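Lipoteichoic acid primase (Listeria monocytogenes, PDB 4UOP) is an enzyme of the sulfatase family, represented here by its extracellular catalytic domain with a bound magnesium ion. Local coordinates at residues K41-K46 with S366-V371; G57-I62 with Q212-Q217; P372-M377 with K423-S428. All blocks are in the same frame, centred on the assembly; numbering follows the deposited sequence.

Contact 1 (K41-K46 with S366-V371); sequences KGVSVK and SSNNYV
Asn368 OD1 receives two donors in this contact. Ser44 N lies 3.3 Å from Asn368 OD1, in the carbonyl plane and on a lone pair, with an N-H...O angle of 146°. A water is the second donor. The same water gives its other hydrogen to Ser44 O and accepts from Ser367 N, with 2.8 Å between its oxygen and that nitrogen. It therefore bridges both backbones and the Asn368 side chain.

The shortest polar bond is at the other end. Tyr370 OH donates to Lys41 O over 2.6 Å, on a lone pair in the carbonyl plane. Lys41 closes helix 34-41, and Gly42, with positive phi, leaves it. The phenol thus takes up a carbonyl at the helix end. A chi1 of 61° sets the Tyr370 ring between its own backbone N and carbonyl carbon. From there the hydroxyl extends to the helix end.

Val43 fills the middle with its two methyls. Val43 CG2 is 3.7 Å from Tyr370 CE1, and Val43 CG1 is 3.7 Å from Ser366 CB. The extended Lys41 chain runs past the ring. Its NZ bonds to Thr361 and Phe359; a further bond to Asn369 OD1 is weak and doubtful. Asn369 ND2 bonds to Val335 O.

A helix end with its following loop is thus joined to the loop before strand 371-373. The helix-end carbonyl and the Ser44 N-H and C=O are satisfied by side chains and water, not by regular strand pairing.

Contact 2 (G57-I62 with Q212-Q217); sequences GKNLII and QKFYAQ
Two neighbouring parallel strands of the central mixed sheet meet here, in the core of the sulfatase-type fold. Strands 59-62 and 214-217 run almost exactly parallel, and their axes come within 4.7 Å. Leu60 pairs with Tyr215, Ile61 with Ala216 and Ile62 with Gln217. Three backbone bonds link them: Leu60 N to Phe214 O, Ala216 N to Leu60 O and Ile62 N to Ala216 O.

At the start of the pair a side chain continues the bonding. Phe214 N donates to Asn59 OD1 over 3.2 Å, tilted 18° from the carbonyl plane. The Asn59 amide also lies over one face of the Phe214 ring, the two planes 14° apart. Asn59 CB sits 3.9 Å from the Phe214 ring centroid in a CH-pi contact. Ile61 CG1 meets an edge of the same ring, 3.8 Å from Phe214 CE1.

On the face of Leu60, Ile62, Tyr215 and Gln217, Leu60 CD2 lies over the Tyr215 ring, 4.0 Å from its centroid. Tyr215 OH donates to Gln217 OE1 over 2.6 Å. This fixes the bent Gln217 chain against Ile62, with OE1 3.3 Å from Ile62 CB.

Helix 139-144 covers this face through Met139 and Leu143. Strand 277-283 flanks 59-65, and strand 149-153 flanks 214-219. Strand 59-65 leads straight to the magnesium ligand Glu66, and strand 277-283 to Asp284 and His285.

Contact 3 (P372-M377 with K423-S428); sequences PERYTM and KLLQYS
Arg374 and Leu425 form the close part of this contact. The leucine lies over one face of the guanidinium, with CD2 3.9 Å above its plane and offset toward the rim. Leu425 CB lies over the same flat group, 3.8 Å from Arg374 NH2. Leu425 CD1 is 3.9 Å from Arg374 NE. The two chains pass each other in opposite directions. Arg374 bends at chi3, -43°, which turns its flat head across the leucine.

Polar partners beyond the two segments hold that head. Arg374 NE pairs with Glu379, NH2 with Asp429, and NH1 bonds to Pro121 O. Two carboxylates and a backbone carbonyl thus engage all three nitrogens and restrict the rotation of the guanidinium.

The proline side is looser. Pro372 CG is 4.4 Å from Leu424 CD1, and Pro372 CB is 4.5 Å from Leu425 CD2. These apolar contacts are buried but light. Toward solvent, Gln426 points away from the strand segment on the exposed side of the helix. Tyr375 and Thr376 turn away from the helix segment and pack on Pro226 of the second subunit.

Strand 371-373 is an outermost strand of the five-stranded antiparallel sheet, paired with 381-383. Helix 412-433 packs beside that strand. Through Leu424 the same helix also touches Ile40 and Lys41 of helix 34-41.

How the contacts relate
Contact 2 lies in the central sheet and contact 3 is also buried, but contact 1 is only partly so. Contacts 2 and 3 sit on opposite sides of the chain's centre, with their own centres about 30 Å apart. Contact 1 leads directly into contact 3: Val371 precedes Pro372, and Lys41 CG packs on Leu424 CD1 at 3.8 Å. Both lie against helix 412-433: contact 3 includes part of it, and contact 1 touches it through Lys41 and Tyr370. Contact 2 is nested along the chain inside the loop closed by contact 1. Regular backbone pairing governs contact 2, irregular side-chain and water bonds contact 1, and apolar packing on a charged group contact 3.

Contact 1 (K41-K46 with S366-V371)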
loop_
_atom_site.group_PDB
_atom_site.type_symbol
_atom_site.label_atom_id
_atom_site.label_comp_id
_atom_site.label_asym_id
_atom_site.label_seq_id
_atom_site.Cartn_x
_atom_site.Cartn_y
_atom_site.Cartn_z
ATOM N N LYS B 41 1.522 17.812 17.433
ATOM C CA LYS B 41 0.336 17.008 17.742
ATOM C C LYS B 41 -0.684 17.819 18.535
ATOM O O LYS B 41 -1.879 17.704 18.318
ATOM C CB LYS B 41 0.705 15.731 18.503
ATOM C CG LYS B 41 -0.468 14.750 18.608
ATOM C CD LYS B 41 -0.027 13.385 19.091
ATOM C CE LYS B 41 -1.152 12.351 18.991
ATOM N NZ LYS B 41 -0.707 11.039 19.560
ATOM N N GLY B 42 -0.196 18.658 19.443
ATOM C CA GLY B 42 -1.045 19.591 20.151
ATOM C C GLY B 42 -1.959 18.971 21.183
ATOM O O GLY B 42 -2.954 19.572 21.542
ATOM N N VAL B 43 -1.641 17.767 21.657
ATOM C CA VAL B 43 -2.442 17.140 22.704
ATOM C C VAL B 43 -1.824 17.506 24.046
ATOM O O VAL B 43 -0.622 17.389 24.221
ATOM C CB VAL B 43 -2.493 15.606 22.547
ATOM C CG1 VAL B 43 -3.174 14.972 23.741
ATOM C CG2 VAL B 43 -3.227 15.248 21.270
ATOM N N SER B 44 -2.650 17.947 24.987
ATOM C CA SER B 44 -2.146 18.420 26.262
ATOM C C SER B 44 -1.921 17.214 27.183
ATOM O O SER B 44 -2.856 16.458 27.454
ATOM C CB SER B 44 -3.137 19.418 26.874
ATOM O OG SER B 44 -2.665 19.901 28.117
ATOM N N VAL B 45 -0.686 17.049 27.654
ATOM C CA VAL B 45 -0.319 15.942 28.542
ATOM C C VAL B 45 0.145 16.498 29.882
ATOM O O VAL B 45 0.961 17.396 29.919
ATOM C CB VAL B 45 0.806 15.086 27.929
ATOM C CG1 VAL B 45 1.070 13.832 28.762
ATOM C CG2 VAL B 45 0.452 14.702 26.505
ATOM N N LYS B 46 -0.361 15.951 30.976
ATOM C CA LYS B 46 -0.017 16.462 32.310
ATOM C C LYS B 46 1.490 16.456 32.547
ATOM O O LYS B 46 2.137 15.437 32.349
ATOM C CB LYS B 46 -0.708 15.635 33.389
ATOM C CG LYS B 46 -2.221 15.700 33.349
ATOM C CD LYS B 46 -2.850 14.989 34.541
ATOM C CE LYS B 46 -2.527 15.688 35.851
ATOM N NZ LYS B 46 -3.480 15.307 36.930
ATOM N N SER B 366 -3.790 12.469 29.332
ATOM C CA SER B 366 -4.338 13.438 28.399
ATOM C C SER B 366 -5.814 13.164 28.279
ATOM O O SER B 366 -6.301 12.108 28.700
ATOM C CB SER B 366 -3.635 13.326 27.048
ATOM O OG SER B 366 -3.723 12.011 26.530
ATOM N N SER B 367 -6.549 14.131 27.753
ATOM C CA SER B 367 -7.984 13.971 27.580
ATOM C C SER B 367 -8.468 14.313 26.189
ATOM O O SER B 367 -9.626 14.048 25.895
ATOM C CB SER B 367 -8.755 14.799 28.609
ATOM O OG SER B 367 -8.728 14.144 29.865
ATOM N N ASN B 368 -7.599 14.858 25.343
ATOM C CA ASN B 368 -7.985 15.306 24.014
ATOM C C ASN B 368 -7.150 14.631 22.927
ATOM O O ASN B 368 -6.896 15.205 21.877
ATOM C CB ASN B 368 -7.891 16.847 23.908
ATOM C CG ASN B 368 -6.505 17.389 24.249
ATOM O OD1 ASN B 368 -5.692 16.715 24.889
ATOM N ND2 ASN B 368 -6.242 18.634 23.846
ATOM N N ASN B 369 -6.717 13.399 23.179
ATOM C CA ASN B 369 -5.912 12.676 22.193
ATOM C C ASN B 369 -6.728 12.391 20.929
ATOM O O ASN B 369 -7.959 12.372 20.962
ATOM C CB ASN B 369 -5.352 11.392 22.803
ATOM C CG ASN B 369 -4.291 10.741 21.940
ATOM O OD1 ASN B 369 -3.509 11.412 21.268
ATOM N ND2 ASN B 369 -4.252 9.421 21.969
ATOM N N TYR B 370 -6.041 12.258 19.802
ATOM C CA TYR B 370 -6.682 11.846 18.565
ATOM C C TYR B 370 -5.730 10.952 17.799
ATOM O O TYR B 370 -4.547 10.906 18.103
ATOM C CB TYR B 370 -7.112 13.059 17.731
ATOM C CG TYR B 370 -5.984 13.957 17.315
ATOM C CD1 TYR B 370 -5.507 14.940 18.175
ATOM C CD2 TYR B 370 -5.395 13.832 16.069
ATOM C CE1 TYR B 370 -4.466 15.750 17.814
ATOM C CE2 TYR B 370 -4.349 14.660 15.693
ATOM C CZ TYR B 370 -3.899 15.618 16.572
ATOM O OH TYR B 370 -2.868 16.451 16.219
ATOM N N VAL B 371 -6.254 10.223 16.827
ATOM C CA VAL B 371 -5.474 9.217 16.121
ATOM C C VAL B 371 -5.534 9.430 14.614
ATOM O O VAL B 371 -6.569 9.137 13.992
ATOM C CB VAL B 371 -5.991 7.794 16.443
ATOM C CG1 VAL B 371 -5.083 6.768 15.815
ATOM C CG2 VAL B 371 -6.079 7.583 17.948
HETATM O O HOH W 1 -5.589 16.711 27.988
#

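Contact 2 (G57-I62 with Q212-Q217)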
loop_
_atom_site.group_PDB
_atom_site.type_symbol
_atom_site.label_atom_id
_atom_site.label_comp_id
_atom_site.label_asym_id
_atom_site.label_seq_id
_atom_site.Cartn_x
_atom_site.Cartn_y
_atom_site.Cartn_z
ATOM N N GLY B 57 9.546 -1.075 38.304
ATOM C CA GLY B 57 10.234 -2.329 38.578
ATOM C C GLY B 57 9.483 -3.614 38.264
ATOM O O GLY B 57 9.994 -4.713 38.497
ATOM N N LYS B 58 8.293 -3.483 37.692
ATOM C CA LYS B 58 7.493 -4.649 37.354
ATOM C C LYS B 58 7.841 -5.133 35.952
ATOM O O LYS B 58 8.371 -4.380 35.136
ATOM C CB LYS B 58 6.012 -4.320 37.451
ATOM C CG LYS B 58 5.567 -3.769 38.799
ATOM C CD LYS B 58 5.900 -4.673 39.967
ATOM C CE LYS B 58 5.370 -4.069 41.260
ATOM N NZ LYS B 58 5.900 -4.781 42.453
ATOM N N ASN B 59 7.534 -6.399 35.682
ATOM C CA ASN B 59 7.727 -6.950 34.351
ATOM C C ASN B 59 6.668 -6.372 33.414
ATOM O O ASN B 59 5.722 -5.706 33.863
ATOM C CB ASN B 59 7.636 -8.469 34.371
ATOM C CG ASN B 59 8.525 -9.083 35.410
ATOM O OD1 ASN B 59 9.737 -8.985 35.323
ATOM N ND2 ASN B 59 7.930 -9.697 36.419
ATOM N N LEU B 60 6.835 -6.621 32.122
ATOM C CA LEU B 60 5.885 -6.181 31.090
ATOM C C LEU B 60 5.601 -7.358 30.152
ATOM O O LEU B 60 6.514 -7.924 29.547
ATOM C CB LEU B 60 6.462 -5.027 30.286
ATOM C CG LEU B 60 5.654 -4.493 29.101
ATOM C CD1 LEU B 60 4.308 -3.989 29.552
ATOM C CD2 LEU B 60 6.452 -3.394 28.413
ATOM N N ILE B 61 4.340 -7.729 30.076
ATOM C CA ILE B 61 3.868 -8.742 29.135
ATOM C C ILE B 61 2.820 -8.102 28.219
ATOM O O ILE B 61 1.815 -7.539 28.690
ATOM C CB ILE B 61 3.278 -9.934 29.871
ATOM C CG1 ILE B 61 4.341 -10.605 30.738
ATOM C CG2 ILE B 61 2.662 -10.907 28.865
ATOM C CD1 ILE B 61 3.777 -11.552 31.778
ATOM N N ILE B 62 3.041 -8.165 26.913
ATOM C CA ILE B 62 2.118 -7.589 25.949
ATOM C C ILE B 62 1.711 -8.677 24.958
ATOM O O ILE B 62 2.585 -9.362 24.395
ATOM C CB ILE B 62 2.761 -6.433 25.179
ATOM C CG1 ILE B 62 3.206 -5.337 26.163
ATOM C CG2 ILE B 62 1.800 -5.896 24.137
ATOM C CD1 ILE B 62 3.767 -4.106 25.491
ATOM N N GLN B 212 15.083 -11.491 37.057
ATOM C CA GLN B 212 15.420 -10.784 35.836
ATOM C C GLN B 212 14.168 -10.098 35.326
ATOM O O GLN B 212 13.251 -10.754 34.830
ATOM C CB GLN B 212 15.969 -11.742 34.788
ATOM C CG GLN B 212 16.218 -11.096 33.429
ATOM C CD GLN B 212 17.231 -9.962 33.505
ATOM O OE1 GLN B 212 18.432 -10.205 33.647
ATOM N NE2 GLN B 212 16.752 -8.718 33.400
ATOM N N LYS B 213 14.106 -8.780 35.462
ATOM C CA LYS B 213 12.977 -8.040 34.913
ATOM C C LYS B 213 12.934 -8.324 33.419
ATOM O O LYS B 213 13.986 -8.325 32.759
ATOM C CB LYS B 213 13.141 -6.544 35.119
ATOM C CG LYS B 213 12.985 -6.058 36.548
ATOM C CD LYS B 213 12.908 -4.542 36.588
ATOM C CE LYS B 213 14.021 -3.908 35.775
ATOM N NZ LYS B 213 14.213 -2.475 36.105
ATOM N N PHE B 214 11.733 -8.553 32.885
ATOM C CA PHE B 214 11.601 -8.894 31.477
ATOM C C PHE B 214 10.431 -8.161 30.823
ATOM O O PHE B 214 9.454 -7.782 31.486
ATOM C CB PHE B 214 11.451 -10.418 31.297
ATOM C CG PHE B 214 10.215 -10.997 31.939
ATOM C CD1 PHE B 214 9.012 -11.020 31.267
ATOM C CD2 PHE B 214 10.262 -11.517 33.227
ATOM C CE1 PHE B 214 7.878 -11.550 31.854
ATOM C CE2 PHE B 214 9.143 -12.047 33.816
ATOM C CZ PHE B 214 7.936 -12.059 33.136
ATOM N N TYR B 215 10.583 -7.934 29.525
ATOM C CA TYR B 215 9.505 -7.540 28.640
ATOM C C TYR B 215 9.342 -8.668 27.640
ATOM O O TYR B 215 10.291 -9.004 26.911
ATOM C CB TYR B 215 9.834 -6.210 27.938
ATOM C CG TYR B 215 9.030 -5.887 26.689
ATOM C CD1 TYR B 215 7.689 -6.235 26.577
ATOM C CD2 TYR B 215 9.616 -5.188 25.633
ATOM C CE1 TYR B 215 6.951 -5.928 25.431
ATOM C CE2 TYR B 215 8.889 -4.856 24.501
ATOM C CZ TYR B 215 7.564 -5.255 24.394
ATOM O OH TYR B 215 6.847 -4.938 23.263
ATOM N N ALA B 216 8.159 -9.276 27.629
ATOM C CA ALA B 216 7.808 -10.298 26.645
ATOM C C ALA B 216 6.653 -9.807 25.772
ATOM O O ALA B 216 5.617 -9.367 26.292
ATOM C CB ALA B 216 7.428 -11.576 27.357
ATOM N N GLN B 217 6.851 -9.834 24.455
ATOM C CA GLN B 217 5.804 -9.506 23.477
ATOM C C GLN B 217 5.394 -10.802 22.771
ATOM O O GLN B 217 6.238 -11.448 22.172
ATOM C CB GLN B 217 6.326 -8.525 22.444
ATOM C CG GLN B 217 5.328 -8.186 21.355
ATOM C CD GLN B 217 4.418 -7.019 21.678
ATOM O OE1 GLN B 217 4.738 -6.163 22.518
ATOM N NE2 GLN B 217 3.301 -6.933 20.959
HETATM O O HOH W 2 11.172 -11.031 36.571
#

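Contact 3 (P372-M377 with K423-S428)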
loop_
_atom_site.group_PDB
_atom_site.type_symbol
_atom_site.label_atom_id
_atom_site.label_comp_id
_atom_site.label_asym_id
_atom_site.label_seq_id
_atom_site.Cartn_x
_atom_site.Cartn_y
_atom_site.Cartn_z
ATOM N N PRO B 372 -4.432 9.937 14.015
ATOM C CA PRO B 372 -4.322 10.014 12.563
ATOM C C PRO B 372 -4.358 8.634 11.895
ATOM O O PRO B 372 -3.816 7.676 12.448
ATOM C CB PRO B 372 -2.958 10.670 12.351
ATOM C CG PRO B 372 -2.723 11.441 13.600
ATOM C CD PRO B 372 -3.275 10.568 14.677
ATOM N N GLU B 373 -4.960 8.561 10.706
ATOM C CA GLU B 373 -5.019 7.325 9.930
ATOM C C GLU B 373 -4.542 7.568 8.516
ATOM O O GLU B 373 -4.597 8.688 8.030
ATOM C CB GLU B 373 -6.449 6.794 9.915
ATOM C CG GLU B 373 -6.976 6.430 11.296
ATOM C CD GLU B 373 -6.391 5.151 11.858
ATOM O OE1 GLU B 373 -5.756 4.383 11.111
ATOM O OE2 GLU B 373 -6.572 4.904 13.063
ATOM N N ARG B 374 -4.067 6.515 7.856
ATOM C CA ARG B 374 -3.625 6.628 6.474
ATOM C C ARG B 374 -3.828 5.329 5.709
ATOM O O ARG B 374 -4.312 4.339 6.262
ATOM C CB ARG B 374 -2.149 7.042 6.426
ATOM C CG ARG B 374 -1.176 5.914 6.752
ATOM C CD ARG B 374 0.218 6.403 7.130
ATOM N NE ARG B 374 0.712 7.476 6.264
ATOM C CZ ARG B 374 1.941 7.984 6.333
ATOM N NH1 ARG B 374 2.839 7.506 7.192
ATOM N NH2 ARG B 374 2.276 8.973 5.518
ATOM N N TYR B 375 -3.473 5.366 4.428
ATOM C CA TYR B 375 -3.473 4.198 3.541
ATOM C C TYR B 375 -4.858 3.765 3.109
ATOM O O TYR B 375 -5.167 3.808 1.930
ATOM C CB TYR B 375 -2.721 3.028 4.133
ATOM C CG TYR B 375 -2.516 1.912 3.145
ATOM C CD1 TYR B 375 -1.716 2.099 2.023
ATOM C CD2 TYR B 375 -3.145 0.689 3.315
ATOM C CE1 TYR B 375 -1.514 1.075 1.115
ATOM C CE2 TYR B 375 -2.949 -0.344 2.411
ATOM C CZ TYR B 375 -2.145 -0.138 1.314
ATOM O OH TYR B 375 -1.950 -1.137 0.400
ATOM N N THR B 376 -5.687 3.331 4.050
ATOM C CA THR B 376 -7.073 3.011 3.763
ATOM C C THR B 376 -7.967 4.248 3.903
ATOM O O THR B 376 -9.135 4.218 3.531
ATOM C CB THR B 376 -7.592 1.905 4.698
ATOM O OG1 THR B 376 -7.412 2.307 6.057
ATOM C CG2 THR B 376 -6.848 0.609 4.470
ATOM N N MET B 377 -7.410 5.328 4.456
ATOM C CA MET B 377 -8.071 6.632 4.502
ATOM C C MET B 377 -7.080 7.659 3.991
ATOM O O MET B 377 -5.878 7.466 4.139
ATOM C CB MET B 377 -8.461 6.994 5.940
ATOM C CG MET B 377 -9.314 5.940 6.612
ATOM S SD MET B 377 -9.831 6.425 8.272
ATOM C CE MET B 377 -10.986 7.743 7.919
ATOM N N LYS B 423 0.910 16.956 9.055
ATOM C CA LYS B 423 2.276 17.355 9.388
ATOM C C LYS B 423 2.981 16.265 10.210
ATOM O O LYS B 423 4.153 15.959 9.985
ATOM C CB LYS B 423 2.267 18.681 10.152
ATOM C CG LYS B 423 3.632 19.334 10.243
ATOM C CD LYS B 423 3.506 20.788 10.672
ATOM C CE LYS B 423 4.865 21.403 10.966
ATOM N NZ LYS B 423 4.734 22.801 11.486
ATOM N N LEU B 424 2.249 15.659 11.139
ATOM C CA LEU B 424 2.769 14.531 11.924
ATOM C C LEU B 424 3.201 13.354 11.063
ATOM O O LEU B 424 4.262 12.767 11.298
ATOM C CB LEU B 424 1.730 14.016 12.915
ATOM C CG LEU B 424 1.536 14.766 14.218
ATOM C CD1 LEU B 424 0.484 14.035 15.031
ATOM C CD2 LEU B 424 2.834 14.887 14.999
ATOM N N LEU B 425 2.384 13.007 10.071
ATOM C CA LEU B 425 2.732 11.928 9.149
ATOM C C LEU B 425 3.996 12.260 8.345
ATOM O O LEU B 425 4.875 11.411 8.182
ATOM C CB LEU B 425 1.570 11.619 8.205
ATOM C CG LEU B 425 0.280 11.079 8.817
ATOM C CD1 LEU B 425 -0.723 10.808 7.706
ATOM C CD2 LEU B 425 0.503 9.821 9.645
ATOM N N GLN B 426 4.102 13.499 7.869
ATOM C CA GLN B 426 5.310 13.951 7.173
ATOM C C GLN B 426 6.550 13.826 8.048
ATOM O O GLN B 426 7.574 13.284 7.628
ATOM C CB GLN B 426 5.165 15.411 6.735
ATOM C CG GLN B 426 4.193 15.634 5.593
ATOM C CD GLN B 426 3.794 17.100 5.439
ATOM O OE1 GLN B 426 4.544 18.011 5.816
ATOM N NE2 GLN B 426 2.611 17.333 4.876
ATOM N N TYR B 427 6.455 14.355 9.260
ATOM C CA TYR B 427 7.555 14.304 10.212
ATOM C C TYR B 427 7.945 12.869 10.576
ATOM O O TYR B 427 9.118 12.540 10.602
ATOM C CB TYR B 427 7.216 15.086 11.473
ATOM C CG TYR B 427 7.579 16.557 11.395
ATOM C CD1 TYR B 427 7.151 17.349 10.334
ATOM C CD2 TYR B 427 8.345 17.155 12.396
ATOM C CE1 TYR B 427 7.484 18.700 10.262
ATOM C CE2 TYR B 427 8.673 18.504 12.339
ATOM C CZ TYR B 427 8.242 19.274 11.271
ATOM O OH TYR B 427 8.576 20.616 11.220
ATOM N N SER B 428 6.957 12.021 10.849
ATOM C CA SER B 428 7.238 10.621 11.153
ATOM C C SER B 428 7.949 9.947 9.980
ATOM O O SER B 428 8.962 9.268 10.182
ATOM C CB SER B 428 5.954 9.858 11.527
ATOM O OG SER B 428 6.242 8.495 11.817
#